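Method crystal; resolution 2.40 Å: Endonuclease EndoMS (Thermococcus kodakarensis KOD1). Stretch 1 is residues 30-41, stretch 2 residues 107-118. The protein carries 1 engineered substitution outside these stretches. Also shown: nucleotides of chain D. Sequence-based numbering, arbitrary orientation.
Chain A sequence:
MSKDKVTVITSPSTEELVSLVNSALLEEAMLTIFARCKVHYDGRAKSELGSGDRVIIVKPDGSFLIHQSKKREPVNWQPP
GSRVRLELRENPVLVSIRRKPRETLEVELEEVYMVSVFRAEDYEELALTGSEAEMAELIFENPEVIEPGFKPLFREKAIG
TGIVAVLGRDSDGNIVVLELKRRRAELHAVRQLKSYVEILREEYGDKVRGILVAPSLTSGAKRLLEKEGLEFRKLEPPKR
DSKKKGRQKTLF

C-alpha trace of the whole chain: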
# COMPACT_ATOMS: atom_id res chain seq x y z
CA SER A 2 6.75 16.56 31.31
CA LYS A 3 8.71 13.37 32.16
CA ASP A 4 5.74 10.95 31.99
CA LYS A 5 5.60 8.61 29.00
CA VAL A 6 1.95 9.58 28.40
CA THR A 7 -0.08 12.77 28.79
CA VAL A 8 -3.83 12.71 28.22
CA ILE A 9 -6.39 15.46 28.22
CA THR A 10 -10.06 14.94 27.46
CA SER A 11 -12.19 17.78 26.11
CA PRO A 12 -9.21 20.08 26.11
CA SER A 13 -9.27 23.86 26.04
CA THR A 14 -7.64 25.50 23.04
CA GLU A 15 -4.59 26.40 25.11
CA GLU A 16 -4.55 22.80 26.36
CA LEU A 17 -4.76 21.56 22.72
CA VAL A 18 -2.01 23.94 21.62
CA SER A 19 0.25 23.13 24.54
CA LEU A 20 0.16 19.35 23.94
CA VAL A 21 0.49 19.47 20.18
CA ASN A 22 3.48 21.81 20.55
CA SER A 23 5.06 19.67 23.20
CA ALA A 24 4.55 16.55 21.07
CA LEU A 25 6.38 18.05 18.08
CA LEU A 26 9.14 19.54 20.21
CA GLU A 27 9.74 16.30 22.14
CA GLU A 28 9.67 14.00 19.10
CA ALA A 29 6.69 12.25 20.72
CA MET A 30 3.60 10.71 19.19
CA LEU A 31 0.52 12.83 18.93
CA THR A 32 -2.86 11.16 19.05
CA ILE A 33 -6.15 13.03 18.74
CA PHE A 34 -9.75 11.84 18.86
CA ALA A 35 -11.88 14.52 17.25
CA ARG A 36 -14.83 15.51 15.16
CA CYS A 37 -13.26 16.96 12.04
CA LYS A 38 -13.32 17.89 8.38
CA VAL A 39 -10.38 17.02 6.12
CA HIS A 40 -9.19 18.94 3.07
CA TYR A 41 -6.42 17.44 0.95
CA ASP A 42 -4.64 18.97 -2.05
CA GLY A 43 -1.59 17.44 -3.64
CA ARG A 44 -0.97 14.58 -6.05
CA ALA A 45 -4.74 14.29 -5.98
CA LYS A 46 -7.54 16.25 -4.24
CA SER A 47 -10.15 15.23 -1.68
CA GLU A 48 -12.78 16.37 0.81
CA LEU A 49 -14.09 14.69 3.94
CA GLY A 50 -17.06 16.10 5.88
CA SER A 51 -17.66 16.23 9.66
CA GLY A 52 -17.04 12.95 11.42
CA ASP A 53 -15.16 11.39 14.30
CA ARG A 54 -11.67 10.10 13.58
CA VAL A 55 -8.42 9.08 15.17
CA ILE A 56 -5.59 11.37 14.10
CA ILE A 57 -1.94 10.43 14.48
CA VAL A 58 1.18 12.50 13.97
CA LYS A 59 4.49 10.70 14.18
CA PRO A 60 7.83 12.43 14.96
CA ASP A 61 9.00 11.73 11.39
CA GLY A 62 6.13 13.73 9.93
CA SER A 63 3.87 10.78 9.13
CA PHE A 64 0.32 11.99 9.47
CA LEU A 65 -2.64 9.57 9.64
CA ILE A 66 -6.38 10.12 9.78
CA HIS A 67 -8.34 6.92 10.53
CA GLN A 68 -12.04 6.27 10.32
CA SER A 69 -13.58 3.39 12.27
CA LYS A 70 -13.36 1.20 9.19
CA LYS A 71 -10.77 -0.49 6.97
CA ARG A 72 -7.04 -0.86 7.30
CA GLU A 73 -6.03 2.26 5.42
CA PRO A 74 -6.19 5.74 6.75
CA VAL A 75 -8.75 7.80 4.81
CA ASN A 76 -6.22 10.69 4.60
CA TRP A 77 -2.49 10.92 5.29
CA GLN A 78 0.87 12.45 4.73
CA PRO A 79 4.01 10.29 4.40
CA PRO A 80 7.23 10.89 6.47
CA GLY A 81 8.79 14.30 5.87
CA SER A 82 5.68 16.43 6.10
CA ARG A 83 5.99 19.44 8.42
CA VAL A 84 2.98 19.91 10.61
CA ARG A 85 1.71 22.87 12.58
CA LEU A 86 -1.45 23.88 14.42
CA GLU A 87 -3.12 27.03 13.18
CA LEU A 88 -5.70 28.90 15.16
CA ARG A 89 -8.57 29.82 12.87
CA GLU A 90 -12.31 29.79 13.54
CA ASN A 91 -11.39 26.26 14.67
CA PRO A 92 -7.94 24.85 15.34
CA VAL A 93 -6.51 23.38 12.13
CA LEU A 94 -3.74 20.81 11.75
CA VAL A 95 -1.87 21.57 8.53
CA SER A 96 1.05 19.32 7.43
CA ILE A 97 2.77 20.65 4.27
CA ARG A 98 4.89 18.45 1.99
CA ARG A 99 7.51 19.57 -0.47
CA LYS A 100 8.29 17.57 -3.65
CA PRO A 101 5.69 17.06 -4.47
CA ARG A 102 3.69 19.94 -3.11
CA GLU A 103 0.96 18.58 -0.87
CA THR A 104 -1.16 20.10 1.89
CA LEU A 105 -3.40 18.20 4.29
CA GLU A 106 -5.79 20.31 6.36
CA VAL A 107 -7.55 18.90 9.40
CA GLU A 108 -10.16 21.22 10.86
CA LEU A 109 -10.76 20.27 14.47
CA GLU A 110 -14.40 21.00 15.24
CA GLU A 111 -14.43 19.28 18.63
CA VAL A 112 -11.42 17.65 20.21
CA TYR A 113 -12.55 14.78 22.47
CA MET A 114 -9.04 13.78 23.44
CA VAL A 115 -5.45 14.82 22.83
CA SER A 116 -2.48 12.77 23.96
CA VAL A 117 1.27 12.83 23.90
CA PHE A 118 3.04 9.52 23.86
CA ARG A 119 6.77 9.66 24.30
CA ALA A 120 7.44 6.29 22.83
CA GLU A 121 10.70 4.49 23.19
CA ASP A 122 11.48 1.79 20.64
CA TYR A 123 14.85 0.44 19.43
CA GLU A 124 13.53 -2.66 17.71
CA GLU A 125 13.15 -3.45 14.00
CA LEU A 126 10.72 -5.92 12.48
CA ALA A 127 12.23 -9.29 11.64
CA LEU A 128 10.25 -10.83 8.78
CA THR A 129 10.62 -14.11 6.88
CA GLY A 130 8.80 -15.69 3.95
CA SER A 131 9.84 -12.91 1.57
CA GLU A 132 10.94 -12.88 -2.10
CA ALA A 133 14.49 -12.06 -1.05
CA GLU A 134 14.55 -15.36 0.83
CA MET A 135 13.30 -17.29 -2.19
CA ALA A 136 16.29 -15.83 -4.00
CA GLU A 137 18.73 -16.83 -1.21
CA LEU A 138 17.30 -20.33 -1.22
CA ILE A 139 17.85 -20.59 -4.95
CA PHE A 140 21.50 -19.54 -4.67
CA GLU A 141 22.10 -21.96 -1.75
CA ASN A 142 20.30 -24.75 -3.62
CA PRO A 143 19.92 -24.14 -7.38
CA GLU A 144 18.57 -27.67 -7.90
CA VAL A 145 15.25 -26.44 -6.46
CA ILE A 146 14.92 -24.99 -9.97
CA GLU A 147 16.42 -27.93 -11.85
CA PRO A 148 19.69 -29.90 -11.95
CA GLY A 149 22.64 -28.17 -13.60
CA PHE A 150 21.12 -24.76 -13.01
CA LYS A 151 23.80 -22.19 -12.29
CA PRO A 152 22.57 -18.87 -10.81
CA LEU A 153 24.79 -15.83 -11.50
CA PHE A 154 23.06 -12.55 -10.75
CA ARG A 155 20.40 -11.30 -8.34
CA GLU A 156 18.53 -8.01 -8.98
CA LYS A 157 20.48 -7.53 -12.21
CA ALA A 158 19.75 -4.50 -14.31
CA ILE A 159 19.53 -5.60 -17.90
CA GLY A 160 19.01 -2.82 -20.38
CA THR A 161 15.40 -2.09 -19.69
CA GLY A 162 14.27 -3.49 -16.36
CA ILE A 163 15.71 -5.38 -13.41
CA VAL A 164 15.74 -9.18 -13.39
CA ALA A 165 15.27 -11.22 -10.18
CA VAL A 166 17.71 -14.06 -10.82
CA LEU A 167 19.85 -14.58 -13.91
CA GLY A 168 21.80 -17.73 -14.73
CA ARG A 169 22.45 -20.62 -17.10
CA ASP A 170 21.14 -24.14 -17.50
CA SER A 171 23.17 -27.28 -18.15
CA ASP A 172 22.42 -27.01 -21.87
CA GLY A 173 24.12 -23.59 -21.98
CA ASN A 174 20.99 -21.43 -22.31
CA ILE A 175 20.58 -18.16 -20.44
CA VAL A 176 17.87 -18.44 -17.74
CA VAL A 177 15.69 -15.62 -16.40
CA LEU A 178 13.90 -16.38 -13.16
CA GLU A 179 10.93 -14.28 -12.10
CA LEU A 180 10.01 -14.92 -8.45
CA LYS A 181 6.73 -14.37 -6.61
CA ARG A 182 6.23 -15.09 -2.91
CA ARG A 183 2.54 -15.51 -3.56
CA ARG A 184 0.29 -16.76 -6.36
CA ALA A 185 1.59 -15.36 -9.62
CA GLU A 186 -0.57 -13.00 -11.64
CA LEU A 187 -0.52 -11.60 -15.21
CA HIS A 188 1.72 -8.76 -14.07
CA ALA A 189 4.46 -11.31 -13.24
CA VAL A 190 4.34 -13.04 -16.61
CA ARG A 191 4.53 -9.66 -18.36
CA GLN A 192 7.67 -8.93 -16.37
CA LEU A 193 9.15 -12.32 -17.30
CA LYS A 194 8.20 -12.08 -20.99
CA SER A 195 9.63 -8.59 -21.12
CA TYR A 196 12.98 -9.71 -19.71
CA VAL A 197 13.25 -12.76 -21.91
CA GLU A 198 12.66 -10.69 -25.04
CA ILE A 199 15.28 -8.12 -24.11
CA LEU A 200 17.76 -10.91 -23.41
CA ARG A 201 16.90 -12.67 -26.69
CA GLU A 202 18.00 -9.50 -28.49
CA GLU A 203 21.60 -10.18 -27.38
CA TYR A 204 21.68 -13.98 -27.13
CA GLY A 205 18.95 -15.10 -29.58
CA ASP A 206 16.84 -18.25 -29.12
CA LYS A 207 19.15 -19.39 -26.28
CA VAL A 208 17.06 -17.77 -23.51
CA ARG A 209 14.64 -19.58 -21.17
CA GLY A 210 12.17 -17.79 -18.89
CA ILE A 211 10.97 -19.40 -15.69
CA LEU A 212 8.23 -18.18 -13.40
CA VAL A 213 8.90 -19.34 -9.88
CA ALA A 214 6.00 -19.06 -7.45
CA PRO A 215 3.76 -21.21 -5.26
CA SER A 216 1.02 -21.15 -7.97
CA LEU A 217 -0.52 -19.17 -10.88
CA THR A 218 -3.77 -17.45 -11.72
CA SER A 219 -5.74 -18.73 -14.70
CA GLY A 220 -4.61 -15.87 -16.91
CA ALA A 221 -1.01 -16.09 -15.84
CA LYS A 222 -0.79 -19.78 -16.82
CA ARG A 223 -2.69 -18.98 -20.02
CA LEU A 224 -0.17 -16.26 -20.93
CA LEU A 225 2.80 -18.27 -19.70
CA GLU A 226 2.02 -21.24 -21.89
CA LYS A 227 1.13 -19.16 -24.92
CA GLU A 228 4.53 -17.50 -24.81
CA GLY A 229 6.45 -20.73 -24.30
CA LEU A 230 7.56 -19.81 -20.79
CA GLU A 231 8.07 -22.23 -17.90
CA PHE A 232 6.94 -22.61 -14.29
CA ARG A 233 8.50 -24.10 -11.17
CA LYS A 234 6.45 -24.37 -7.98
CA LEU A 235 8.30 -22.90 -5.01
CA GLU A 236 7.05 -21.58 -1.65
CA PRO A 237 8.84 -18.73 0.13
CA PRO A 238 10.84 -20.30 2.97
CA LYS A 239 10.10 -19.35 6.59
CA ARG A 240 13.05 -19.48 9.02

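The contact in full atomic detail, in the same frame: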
# COMPACT_ATOMS: atom_id res chain seq x y z
N MET A 30 4.73 10.99 20.05
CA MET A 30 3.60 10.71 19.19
C MET A 30 2.37 11.47 19.63
O MET A 30 2.02 11.49 20.81
CB MET A 30 3.33 9.22 19.13
CG MET A 30 4.28 8.53 18.19
SD MET A 30 3.63 6.98 17.57
CE MET A 30 4.36 5.88 18.76
N LEU A 31 1.73 12.10 18.67
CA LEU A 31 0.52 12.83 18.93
C LEU A 31 -0.65 11.97 18.51
O LEU A 31 -0.65 11.41 17.41
CB LEU A 31 0.50 14.17 18.20
CG LEU A 31 -0.63 15.11 18.59
CD1 LEU A 31 -0.45 15.53 20.02
CD2 LEU A 31 -0.63 16.31 17.66
N THR A 32 -1.63 11.83 19.40
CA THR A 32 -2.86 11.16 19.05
C THR A 32 -4.03 12.05 19.44
O THR A 32 -4.08 12.56 20.55
CB THR A 32 -2.99 9.78 19.72
OG1 THR A 32 -1.90 8.96 19.32
CG2 THR A 32 -4.28 9.10 19.31
N ILE A 33 -4.97 12.21 18.52
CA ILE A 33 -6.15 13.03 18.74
C ILE A 33 -7.42 12.29 18.34
O ILE A 33 -7.49 11.71 17.25
CB ILE A 33 -6.04 14.34 17.93
CG1 ILE A 33 -4.92 15.22 18.51
CG2 ILE A 33 -7.37 15.08 17.88
CD1 ILE A 33 -4.62 16.44 17.68
N PHE A 34 -8.41 12.27 19.22
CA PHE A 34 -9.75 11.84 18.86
C PHE A 34 -10.57 13.10 18.67
O PHE A 34 -10.62 13.94 19.56
CB PHE A 34 -10.40 10.95 19.93
CG PHE A 34 -9.57 9.75 20.35
CD1 PHE A 34 -9.78 9.17 21.59
CD2 PHE A 34 -8.64 9.18 19.51
CE1 PHE A 34 -9.04 8.06 21.99
CE2 PHE A 34 -7.90 8.07 19.90
CZ PHE A 34 -8.10 7.51 21.14
N ALA A 35 -11.21 13.27 17.52
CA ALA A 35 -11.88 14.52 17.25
C ALA A 35 -12.99 14.39 16.23
O ALA A 35 -12.97 13.49 15.40
CB ALA A 35 -10.87 15.56 16.76
N ARG A 36 -13.95 15.30 16.28
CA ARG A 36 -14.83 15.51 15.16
C ARG A 36 -14.11 16.47 14.23
O ARG A 36 -13.63 17.53 14.65
CB ARG A 36 -16.18 16.08 15.58
CG ARG A 36 -17.27 15.81 14.57
CD ARG A 36 -18.38 16.82 14.64
NE ARG A 36 -18.62 17.22 16.02
CZ ARG A 36 -18.72 18.48 16.42
NH1 ARG A 36 -18.62 19.47 15.54
NH2 ARG A 36 -18.93 18.75 17.70
N CYS A 37 -14.03 16.13 12.95
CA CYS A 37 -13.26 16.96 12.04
C CYS A 37 -13.74 16.93 10.60
O CYS A 37 -14.57 16.10 10.22
CB CYS A 37 -11.79 16.55 12.09
SG CYS A 37 -11.46 14.86 11.62
N LYS A 38 -13.24 17.89 9.84
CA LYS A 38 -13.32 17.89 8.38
C LYS A 38 -11.90 17.79 7.83
O LYS A 38 -10.95 18.26 8.47
CB LYS A 38 -14.00 19.16 7.87
CG LYS A 38 -15.48 19.33 8.23
CD LYS A 38 -15.90 20.74 7.87
CE LYS A 38 -17.40 20.96 7.96
NZ LYS A 38 -17.70 22.38 7.61
N VAL A 39 -11.72 17.17 6.67
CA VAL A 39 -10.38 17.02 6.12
C VAL A 39 -10.31 17.51 4.67
O VAL A 39 -11.11 17.13 3.81
CB VAL A 39 -9.89 15.57 6.19
CG1 VAL A 39 -8.42 15.48 5.71
CG2 VAL A 39 -9.99 15.05 7.62
N HIS A 40 -9.35 18.38 4.40
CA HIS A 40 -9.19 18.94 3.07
C HIS A 40 -7.80 18.56 2.60
O HIS A 40 -6.82 18.81 3.30
CB HIS A 40 -9.42 20.46 3.10
CG HIS A 40 -10.53 20.88 4.01
ND1 HIS A 40 -11.86 20.75 3.67
CD2 HIS A 40 -10.51 21.41 5.26
CE1 HIS A 40 -12.62 21.18 4.66
NE2 HIS A 40 -11.82 21.58 5.64
N TYR A 41 -7.71 17.89 1.46
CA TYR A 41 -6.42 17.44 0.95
C TYR A 41 -6.17 17.94 -0.49
O TYR A 41 -7.03 17.82 -1.36
CB TYR A 41 -6.30 15.90 1.02
CG TYR A 41 -5.25 15.36 0.07
CD1 TYR A 41 -3.90 15.59 0.30
CD2 TYR A 41 -5.63 14.67 -1.08
CE1 TYR A 41 -2.94 15.13 -0.59
CE2 TYR A 41 -4.68 14.21 -1.97
CZ TYR A 41 -3.34 14.44 -1.74
OH TYR A 41 -2.40 13.97 -2.63
N VAL A 107 -6.56 19.51 8.52
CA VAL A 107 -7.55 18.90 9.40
C VAL A 107 -8.16 19.93 10.33
O VAL A 107 -7.52 20.39 11.28
CB VAL A 107 -6.96 17.76 10.24
CG1 VAL A 107 -8.05 17.13 11.09
CG2 VAL A 107 -6.33 16.72 9.35
N GLU A 108 -9.42 20.27 10.05
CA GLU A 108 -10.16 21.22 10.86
C GLU A 108 -10.71 20.52 12.09
O GLU A 108 -11.55 19.63 11.97
CB GLU A 108 -11.30 21.83 10.05
CG GLU A 108 -12.01 22.98 10.76
CD GLU A 108 -13.28 23.43 10.07
OE1 GLU A 108 -13.47 23.12 8.87
OE2 GLU A 108 -14.10 24.11 10.73
N LEU A 109 -10.29 20.94 13.27
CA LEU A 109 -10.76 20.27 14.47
C LEU A 109 -11.99 20.99 14.99
O LEU A 109 -11.89 22.08 15.54
CB LEU A 109 -9.66 20.26 15.52
CG LEU A 109 -8.36 19.62 15.05
CD1 LEU A 109 -7.24 19.86 16.05
CD2 LEU A 109 -8.57 18.13 14.86
N GLU A 110 -13.15 20.37 14.82
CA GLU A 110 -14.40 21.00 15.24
C GLU A 110 -14.66 20.78 16.73
O GLU A 110 -15.10 21.69 17.41
CB GLU A 110 -15.56 20.46 14.42
CG GLU A 110 -15.42 20.77 12.96
CD GLU A 110 -16.53 20.17 12.13
OE1 GLU A 110 -16.82 18.96 12.30
OE2 GLU A 110 -17.12 20.93 11.33
N GLU A 111 -14.43 19.56 17.20
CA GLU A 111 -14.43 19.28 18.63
C GLU A 111 -13.36 18.26 18.99
O GLU A 111 -13.38 17.13 18.51
CB GLU A 111 -15.80 18.77 19.06
CG GLU A 111 -15.91 18.47 20.54
CD GLU A 111 -17.34 18.14 20.95
OE1 GLU A 111 -18.23 18.17 20.06
OE2 GLU A 111 -17.58 17.87 22.14
N VAL A 112 -12.45 18.61 19.87
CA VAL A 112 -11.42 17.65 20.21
C VAL A 112 -11.82 16.88 21.47
O VAL A 112 -11.85 17.44 22.56
CB VAL A 112 -10.06 18.35 20.41
CG1 VAL A 112 -9.02 17.35 20.90
CG2 VAL A 112 -9.63 19.04 19.10
N TYR A 113 -12.12 15.60 21.33
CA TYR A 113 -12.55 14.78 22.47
C TYR A 113 -11.37 14.37 23.33
O TYR A 113 -11.47 14.24 24.54
CB TYR A 113 -13.28 13.52 22.01
CG TYR A 113 -14.38 13.74 21.01
CD1 TYR A 113 -15.55 14.42 21.37
CD2 TYR A 113 -14.29 13.24 19.71
CE1 TYR A 113 -16.58 14.62 20.45
CE2 TYR A 113 -15.31 13.42 18.80
CZ TYR A 113 -16.45 14.11 19.17
OH TYR A 113 -17.47 14.30 18.27
N MET A 114 -10.24 14.11 22.69
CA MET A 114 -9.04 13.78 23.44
C MET A 114 -7.81 14.21 22.67
O MET A 114 -7.79 14.19 21.44
CB MET A 114 -9.00 12.28 23.74
CG MET A 114 -7.92 11.89 24.74
SD MET A 114 -7.54 10.13 24.69
CE MET A 114 -6.35 10.13 23.33
N VAL A 115 -6.78 14.62 23.40
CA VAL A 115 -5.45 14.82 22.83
C VAL A 115 -4.46 14.12 23.75
O VAL A 115 -4.61 14.12 24.96
CB VAL A 115 -5.11 16.32 22.67
CG1 VAL A 115 -5.33 17.07 23.97
CG2 VAL A 115 -3.68 16.49 22.22
N SER A 116 -3.44 13.52 23.17
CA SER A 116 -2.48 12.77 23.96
C SER A 116 -1.09 12.85 23.39
O SER A 116 -0.90 12.92 22.16
CB SER A 116 -2.91 11.30 24.08
OG SER A 116 -2.81 10.66 22.81
N VAL A 117 -0.12 12.82 24.28
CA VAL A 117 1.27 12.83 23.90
C VAL A 117 1.89 11.56 24.41
O VAL A 117 1.83 11.27 25.60
CB VAL A 117 2.00 14.07 24.44
CG1 VAL A 117 3.49 13.95 24.22
CG2 VAL A 117 1.46 15.32 23.79
N PHE A 118 2.48 10.80 23.50
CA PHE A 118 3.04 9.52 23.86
C PHE A 118 4.52 9.55 23.54
O PHE A 118 4.92 9.53 22.37
CB PHE A 118 2.31 8.40 23.09
CG PHE A 118 2.82 7.00 23.37
CD1 PHE A 118 3.52 6.70 24.52
CD2 PHE A 118 2.59 5.98 22.45
CE1 PHE A 118 3.97 5.41 24.74
CE2 PHE A 118 3.04 4.71 22.68
CZ PHE A 118 3.73 4.42 23.82
P DG D 8 -5.69 7.13 -4.00
OP1 DG D 8 -5.97 6.91 -2.56
OP2 DG D 8 -6.81 7.08 -4.97
O5' DG D 8 -4.97 8.55 -4.14
C5' DG D 8 -4.54 9.01 -5.40
C4' DG D 8 -3.19 9.69 -5.27
O4' DG D 8 -3.30 10.77 -4.32
C3' DG D 8 -2.06 8.80 -4.76
O3' DG D 8 -0.84 9.17 -5.35
C2' DG D 8 -2.05 9.06 -3.27
C1' DG D 8 -2.44 10.53 -3.21
N9 DG D 8 -3.17 10.86 -1.99
C8 DG D 8 -4.47 10.55 -1.71
N7 DG D 8 -4.85 10.95 -0.53
C5 DG D 8 -3.72 11.56 -0.00
C6 DG D 8 -3.53 12.18 1.25
O6 DG D 8 -4.35 12.32 2.17
N1 DG D 8 -2.23 12.67 1.39
C2 DG D 8 -1.24 12.57 0.44
N2 DG D 8 -0.06 13.10 0.76
N3 DG D 8 -1.41 11.98 -0.74
C4 DG D 8 -2.67 11.50 -0.89

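Residues 30-41 form one continuous strand. Residues 107-118 run antiparallel to it, but as shorter strands broken by corners at Glu 110 and Tyr 113. The angle between strand directions is 177° for 114-118 and 157° for 107-109.

Met 30, Thr 32 and Phe 34 pair with Phe 118, Ser 116 and Met 114. Met 30 N donates to Phe 118 O at 2.7 Å, and Phe 118 N returns a bond to Met 30 O at 2.8 Å. Two beta bulges then shift the register, each by one residue. At the first, Phe 34 O accepts from both Tyr 113 N (2.9 Å) and Met 114 N (3.2 Å). At the second, Arg 36 O accepts from Glu 110 N (2.9 Å) and, weakly, from Glu 111 N (3.4 Å). Each extra residue is thus accommodated by a shared carbonyl. Beyond them, Glu 108 N bonds to Lys 38 O at 3.0 Å.

Side chains alternate between the two faces. Leu 31, Ile 33, Ala 35, Cys 37 and Val 39 share one face with Val 107, Leu 109, Val 112, Val 115 and Val 117. This face is largely buried and apolar. Ala 35 CB lies 3.9 Å from Leu 109 CD2, and Leu 31 CD1 lies 4.0 Å from Val 115 CG2.

The other face changes character along its length. Met 114 lays CE over the Phe 34 ring, 3.9 Å from the ring centroid, a CH-pi contact. Ser 116 is small and polar; its OG donates to Thr 32 O at 3.2 Å. Farther along, partly exposed charged residues take over. Arg 36 NH2 forms a salt bridge with Glu 111 OE1 at 2.5 Å, and Arg 36 NH1 a long one with Glu 110 OE1 at 3.7 Å. The Arg 36 guanidinium lies over Glu 111 CB.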